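Local coordinates for SusD homolog (Bacteroides thetaiotaomicron, PDB 3SGH), which is a SusD-like protein probably involved in binding sugars or glycans at the outer membrane of this gut bacterium, at residues L116-G121 with A196-G201; G201-Y206 with D488-M493. All blocks are in the same frame, centred on the assembly; numbering follows the deposited sequence. Where two conformers were deposited one is given.

Contact 1 (L116-G121 with A196-G201); sequences LASLQG and AIRISG
Ser-118 and Arg-198 reach toward each other from helices 100-120 and 181-198 of this largely helical SusD-like fold, an alpha-alpha superhelix. At 8.9 Å between CA atoms of Ser-118 and Arg-198, a short side chain alone could not span the gap; a long one with a donor at its tip suits it. CB of Arg-198 points toward the other helix, and CG lies anti to the backbone N (chi1 -173°), which carries CD to within 3.7 Å of Ser-118 OG. The chain, resting on Ala-427 of helix 424-432, then bends at chi3 (-55°), and Ser-118 OG lies at the guanidinium edge, nearly in plane, 4.0 Å from Arg-198 CZ. NH1 donates to Ser-118 OG over 2.9 Å, although the N-H line is bent to 141°, and also comes 3.5 Å from Ser-118 CB. The small hydroxyl works both ways, since it is also hydrogen-bonded to the carbonyl of Gln-114 one turn earlier. A leucine in place of Arg-198 would probably leave Ser-118 OG without this donor and a gap where the guanidinium had lain. Just beyond the arginine, Ile-197 O accepts from both Ser-200 N and Ser-200 OG, the latter at 2.6 Å.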
loop_
_atom_site.group_PDB
_atom_site.type_symbol
_atom_site.label_atom_id
_atom_site.label_comp_id
_atom_site.label_asym_id
_atom_site.label_seq_id
_atom_site.Cartn_x
_atom_site.Cartn_y
_atom_site.Cartn_z
ATOM N N LEU A 116 7.472 5.835 -2.794
ATOM C CA LEU A 116 7.456 7.088 -3.546
ATOM C C LEU A 116 7.610 6.782 -5.045
ATOM O O LEU A 116 6.962 7.409 -5.890
ATOM C CB LEU A 116 8.530 8.051 -3.010
ATOM C CG LEU A 116 8.501 9.466 -3.610
ATOM C CD1 LEU A 116 7.095 10.117 -3.443
ATOM C CD2 LEU A 116 9.651 10.373 -3.027
ATOM N N ALA A 117 8.453 5.809 -5.393
ATOM C CA ALA A 117 8.607 5.385 -6.803
ATOM C C ALA A 117 7.296 4.829 -7.361
ATOM O O ALA A 117 6.966 5.094 -8.529
ATOM C CB ALA A 117 9.728 4.327 -6.979
ATOM N N SER A 118 6.557 4.100 -6.534
ATOM C CA SER A 118 5.234 3.548 -6.891
ATOM C C SER A 118 4.144 4.628 -7.017
ATOM O O SER A 118 3.082 4.377 -7.581
ATOM C CB SER A 118 4.829 2.482 -5.896
ATOM O OG SER A 118 5.749 1.390 -5.962
ATOM N N LEU A 119 4.412 5.816 -6.475
ATOM C CA LEU A 119 3.555 6.971 -6.630
ATOM C C LEU A 119 3.898 7.796 -7.889
ATOM O O LEU A 119 3.016 8.055 -8.699
ATOM C CB LEU A 119 3.662 7.859 -5.379
ATOM C CG LEU A 119 2.984 7.311 -4.118
ATOM C CD1 LEU A 119 3.387 8.070 -2.831
ATOM C CD2 LEU A 119 1.411 7.358 -4.262
ATOM N N GLN A 120 5.138 8.292 -7.999
ATOM C CA GLN A 120 5.470 9.287 -9.006
ATOM C C GLN A 120 6.376 8.805 -10.124
ATOM O O GLN A 120 6.453 9.439 -11.162
ATOM C CB GLN A 120 6.108 10.535 -8.367
ATOM C CG GLN A 120 7.466 10.358 -7.804
ATOM C CD GLN A 120 8.061 11.694 -7.415
ATOM O OE1 GLN A 120 7.490 12.404 -6.610
ATOM N NE2 GLN A 120 9.167 12.071 -8.046
ATOM N N GLY A 121 7.043 7.680 -9.924
ATOM C CA GLY A 121 7.958 7.152 -10.928
ATOM C C GLY A 121 9.396 7.550 -10.648
ATOM O O GLY A 121 9.912 7.257 -9.556
ATOM N N ALA A 196 9.478 -7.411 -6.369
ATOM C CA ALA A 196 9.672 -8.292 -7.510
ATOM C C ALA A 196 8.348 -8.484 -8.263
ATOM O O ALA A 196 8.287 -8.348 -9.477
ATOM C CB ALA A 196 10.227 -9.661 -7.066
ATOM N N ILE A 197 7.279 -8.792 -7.533
ATOM C CA ILE A 197 5.942 -8.941 -8.145
ATOM C C ILE A 197 5.527 -7.619 -8.807
ATOM O O ILE A 197 5.020 -7.610 -9.924
ATOM C CB ILE A 197 4.881 -9.418 -7.097
ATOM C CG1 ILE A 197 5.114 -10.934 -6.811
ATOM C CG2 ILE A 197 3.410 -9.102 -7.591
ATOM C CD1 ILE A 197 4.652 -11.888 -7.977
ATOM N N ARG A 198 5.837 -6.498 -8.164
ATOM C CA ARG A 198 5.376 -5.210 -8.702
ATOM C C ARG A 198 5.979 -4.878 -10.048
ATOM O O ARG A 198 5.284 -4.281 -10.910
ATOM C CB ARG A 198 5.634 -4.093 -7.733
ATOM C CG ARG A 198 4.993 -2.786 -8.256
ATOM C CD ARG A 198 4.620 -1.884 -7.262
ATOM N NE ARG A 198 3.730 -2.456 -6.274
ATOM C CZ ARG A 198 3.618 -1.929 -5.071
ATOM N NH1 ARG A 198 4.318 -0.823 -4.768
ATOM N NH2 ARG A 198 2.804 -2.487 -4.164
ATOM N N ILE A 199 7.267 -5.231 -10.223
ATOM C CA ILE A 199 7.959 -5.018 -11.504
ATOM C C ILE A 199 7.950 -6.201 -12.501
ATOM O O ILE A 199 8.637 -6.132 -13.572
ATOM C CB ILE A 199 9.382 -4.455 -11.301
ATOM C CG1 ILE A 199 10.331 -5.488 -10.688
ATOM C CG2 ILE A 199 9.357 -3.168 -10.442
ATOM C CD1 ILE A 199 11.805 -5.174 -11.049
ATOM N N SER A 200 7.103 -7.202 -12.216
ATOM C CA SER A 200 7.151 -8.484 -12.901
ATOM C C SER A 200 6.532 -8.399 -14.287
ATOM O O SER A 200 6.853 -9.222 -15.170
ATOM C CB SER A 200 6.487 -9.583 -12.088
ATOM O OG SER A 200 5.117 -9.337 -11.871
ATOM N N GLY A 201 5.666 -7.398 -14.495
ATOM C CA GLY A 201 5.044 -7.222 -15.817
ATOM C C GLY A 201 6.064 -6.679 -16.806
ATOM O O GLY A 201 6.184 -7.152 -17.970
#

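Contact 2 (G201-Y206 with D488-M493)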
loop_
_atom_site.group_PDB
_atom_site.type_symbol
_atom_site.label_atom_id
_atom_site.label_comp_id
_atom_site.label_asym_id
_atom_site.label_seq_id
_atom_site.Cartn_x
_atom_site.Cartn_y
_atom_site.Cartn_z
ATOM N N GLY A 201 5.666 -7.398 -14.495
ATOM C CA GLY A 201 5.044 -7.222 -15.817
ATOM C C GLY A 201 6.064 -6.679 -16.806
ATOM O O GLY A 201 6.184 -7.152 -17.970
ATOM N N VAL A 202 6.809 -5.671 -16.355
ATOM C CA VAL A 202 7.780 -4.999 -17.224
ATOM C C VAL A 202 9.086 -5.750 -17.323
ATOM O O VAL A 202 9.668 -5.767 -18.395
ATOM C CB VAL A 202 8.036 -3.526 -16.788
ATOM C CG1 VAL A 202 8.571 -3.441 -15.331
ATOM C CG2 VAL A 202 8.976 -2.774 -17.802
ATOM N N GLU A 203 9.520 -6.414 -16.247
ATOM C CA GLU A 203 10.751 -7.227 -16.248
ATOM C C GLU A 203 10.547 -8.648 -15.702
ATOM O O GLU A 203 10.952 -8.976 -14.555
ATOM C CB GLU A 203 11.867 -6.512 -15.485
ATOM C CG GLU A 203 12.357 -5.237 -16.156
ATOM C CD GLU A 203 13.649 -4.728 -15.581
ATOM O OE1 GLU A 203 13.842 -4.889 -14.356
ATOM O OE2 GLU A 203 14.469 -4.153 -16.339
ATOM N N PRO A 204 9.928 -9.499 -16.512
ATOM C CA PRO A 204 9.515 -10.791 -15.969
ATOM C C PRO A 204 10.650 -11.665 -15.504
ATOM O O PRO A 204 10.526 -12.378 -14.504
ATOM C CB PRO A 204 8.774 -11.454 -17.137
ATOM C CG PRO A 204 8.737 -10.514 -18.239
ATOM C CD PRO A 204 9.268 -9.200 -17.793
ATOM N N GLU A 205 11.765 -11.623 -16.216
ATOM C CA GLU A 205 12.843 -12.542 -15.845
ATOM C C GLU A 205 13.661 -11.988 -14.681
ATOM O O GLU A 205 13.935 -12.741 -13.735
ATOM C CB GLU A 205 13.681 -12.977 -17.043
ATOM C CG GLU A 205 12.846 -13.668 -18.173
ATOM C CD GLU A 205 11.961 -14.837 -17.695
ATOM O OE1 GLU A 205 12.476 -15.754 -17.013
ATOM O OE2 GLU A 205 10.748 -14.830 -18.026
ATOM N N TYR A 206 13.978 -10.696 -14.668
ATOM C CA TYR A 206 14.673 -10.087 -13.514
ATOM C C TYR A 206 13.813 -10.248 -12.247
ATOM O O TYR A 206 14.318 -10.582 -11.180
ATOM C CB TYR A 206 14.973 -8.620 -13.783
ATOM C CG TYR A 206 15.648 -7.863 -12.674
ATOM C CD1 TYR A 206 17.036 -7.751 -12.619
ATOM C CD2 TYR A 206 14.913 -7.214 -11.703
ATOM C CE1 TYR A 206 17.652 -7.015 -11.599
ATOM C CE2 TYR A 206 15.513 -6.487 -10.729
ATOM C CZ TYR A 206 16.846 -6.385 -10.655
ATOM O OH TYR A 206 17.393 -5.640 -9.617
ATOM N N ASP A 488 1.293 6.657 -17.210
ATOM C CA ASP A 488 1.628 5.396 -16.605
ATOM C C ASP A 488 3.075 5.307 -16.146
ATOM O O ASP A 488 4.005 5.773 -16.806
ATOM C CB ASP A 488 1.266 4.245 -17.536
ATOM C CG ASP A 488 -0.185 3.755 -17.339
ATOM O OD1 ASP A 488 -0.594 3.453 -16.182
ATOM O OD2 ASP A 488 -0.912 3.673 -18.379
ATOM N N LEU A 489 3.225 4.669 -14.988
ATOM C CA LEU A 489 4.520 4.255 -14.489
ATOM C C LEU A 489 5.120 3.061 -15.262
ATOM O O LEU A 489 4.427 2.321 -15.953
ATOM C CB LEU A 489 4.406 3.961 -13.004
ATOM C CG LEU A 489 3.985 5.169 -12.169
ATOM C CD1 LEU A 489 4.044 4.864 -10.678
ATOM C CD2 LEU A 489 4.858 6.418 -12.474
ATOM N N TRP A 490 6.416 2.847 -15.050
ATOM C CA TRP A 490 7.214 1.941 -15.874
ATOM C C TRP A 490 6.696 0.487 -15.753
ATOM O O TRP A 490 6.668 -0.281 -16.735
ATOM C CB TRP A 490 8.658 2.059 -15.396
ATOM C CG TRP A 490 9.619 1.071 -15.889
ATOM C CD1 TRP A 490 10.139 0.976 -17.166
ATOM C CD2 TRP A 490 10.319 0.100 -15.101
ATOM N NE1 TRP A 490 11.086 -0.034 -17.201
ATOM C CE2 TRP A 490 11.191 -0.587 -15.956
ATOM C CE3 TRP A 490 10.269 -0.268 -13.766
ATOM C CZ2 TRP A 490 12.012 -1.640 -15.507
ATOM C CZ3 TRP A 490 11.081 -1.312 -13.329
ATOM C CH2 TRP A 490 11.921 -1.982 -14.190
ATOM N N TRP A 491 6.284 0.138 -14.544
ATOM C CA TRP A 491 5.813 -1.196 -14.206
ATOM C C TRP A 491 4.309 -1.369 -14.383
ATOM O O TRP A 491 3.824 -2.499 -14.294
ATOM C CB TRP A 491 6.169 -1.551 -12.760
ATOM C CG TRP A 491 5.736 -0.495 -11.755
ATOM C CD1 TRP A 491 6.490 0.513 -11.270
ATOM C CD2 TRP A 491 4.429 -0.352 -11.140
ATOM N NE1 TRP A 491 5.751 1.286 -10.377
ATOM C CE2 TRP A 491 4.496 0.761 -10.272
ATOM C CE3 TRP A 491 3.240 -1.080 -11.204
ATOM C CZ2 TRP A 491 3.401 1.199 -9.531
ATOM C CZ3 TRP A 491 2.148 -0.663 -10.444
ATOM C CH2 TRP A 491 2.227 0.472 -9.636
ATOM N N ALA A 492 3.577 -0.285 -14.654
ATOM C CA ALA A 492 2.102 -0.365 -14.734
ATOM C C ALA A 492 1.698 -0.900 -16.086
ATOM O O ALA A 492 2.423 -0.726 -17.068
ATOM C CB ALA A 492 1.468 1.019 -14.535
HETATM N N MSE A 493 0.522 -1.518 -16.163
HETATM C CA MSE A 493 -0.038 -1.944 -17.438
HETATM C C MSE A 493 -0.429 -0.698 -18.244
HETATM O O MSE A 493 -0.994 0.233 -17.709
HETATM C CB MSE A 493 -1.280 -2.809 -17.209
HETATM C CG MSE A 493 -1.867 -3.286 -18.499
HETATM SE SE MSE A 493 -3.186 -4.685 -18.174
HETATM C CE MSE A 493 -4.163 -3.991 -16.676
HETATM O O HOH W 1 5.238 -4.744 -13.705
#
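Val-202 and Trp-491 bring the two backbones closest, with their CA atoms 5.2 Å apart, where the link between helices 181-198 and 204-217 meets a loop near the C-terminus. That loop folds into a type I beta turn from Leu-489 to Ala-492, closed by Ala-492 N donating to Leu-489 O. A water joins the two main chains, accepting from Gly-201 N at 2.8 Å and donating to Trp-491 O at 2.7 Å.

Val-202 fills the angle between the ring of Trp-490 and the CA and CB of Trp-491. Its CG1 sits 3.6 Å from the centroid of the six-membered ring of Trp-490, only 3° off the normal, a well-centred CH-pi contact; the same methyl lies 4.0 Å from Trp-491 CB. CG2 lies over the pyrrole part of the same face, 3.5 Å from Trp-490 NE1. A beta-branched residue suits this place because its two methyls can serve both rings of one indole. Trp-490 carries its ring out to the valine by setting CG opposite the backbone N (chi1 169°).

Glu-203, at the N-cap position of helix 204-217, brings OE1 to the indole edge, 3.5 Å from Trp-490 CH2, its carboxylate plane turned 72° from the ring. Its oxygens are satisfied by His-145 and Gln-141 of helix 140-162. Trp-491 turns its indole the other way, meeting Trp-144 of that helix with the ring planes steeply inclined. The arrangement is that of a C-terminal loop laid over the link between two consecutive helices of the SusD-like fold, joined through a tryptophan face, a valine and a bridging water.

Contacts 1 and 2 lie in series along the chain and share Gly-201, since segment 201-206 begins where segment 196-201 stops. Their centres are about 7 Å apart, and they touch directly. Leu-489 of the C-terminal loop packs against the end of helix 100-120, its CD1 3.3 Å from Ser-118 O and its CD2 3.5 Å from Gly-121 CA. Trp-491 CB approaches Arg-198 O to 3.4 Å. The loop 488-493 thus bears on both helices of contact 1, and Trp-144 of helix 140-162 touches Ser-118, Ile-199 and Trp-491, so that both contacts rest on this one tryptophan.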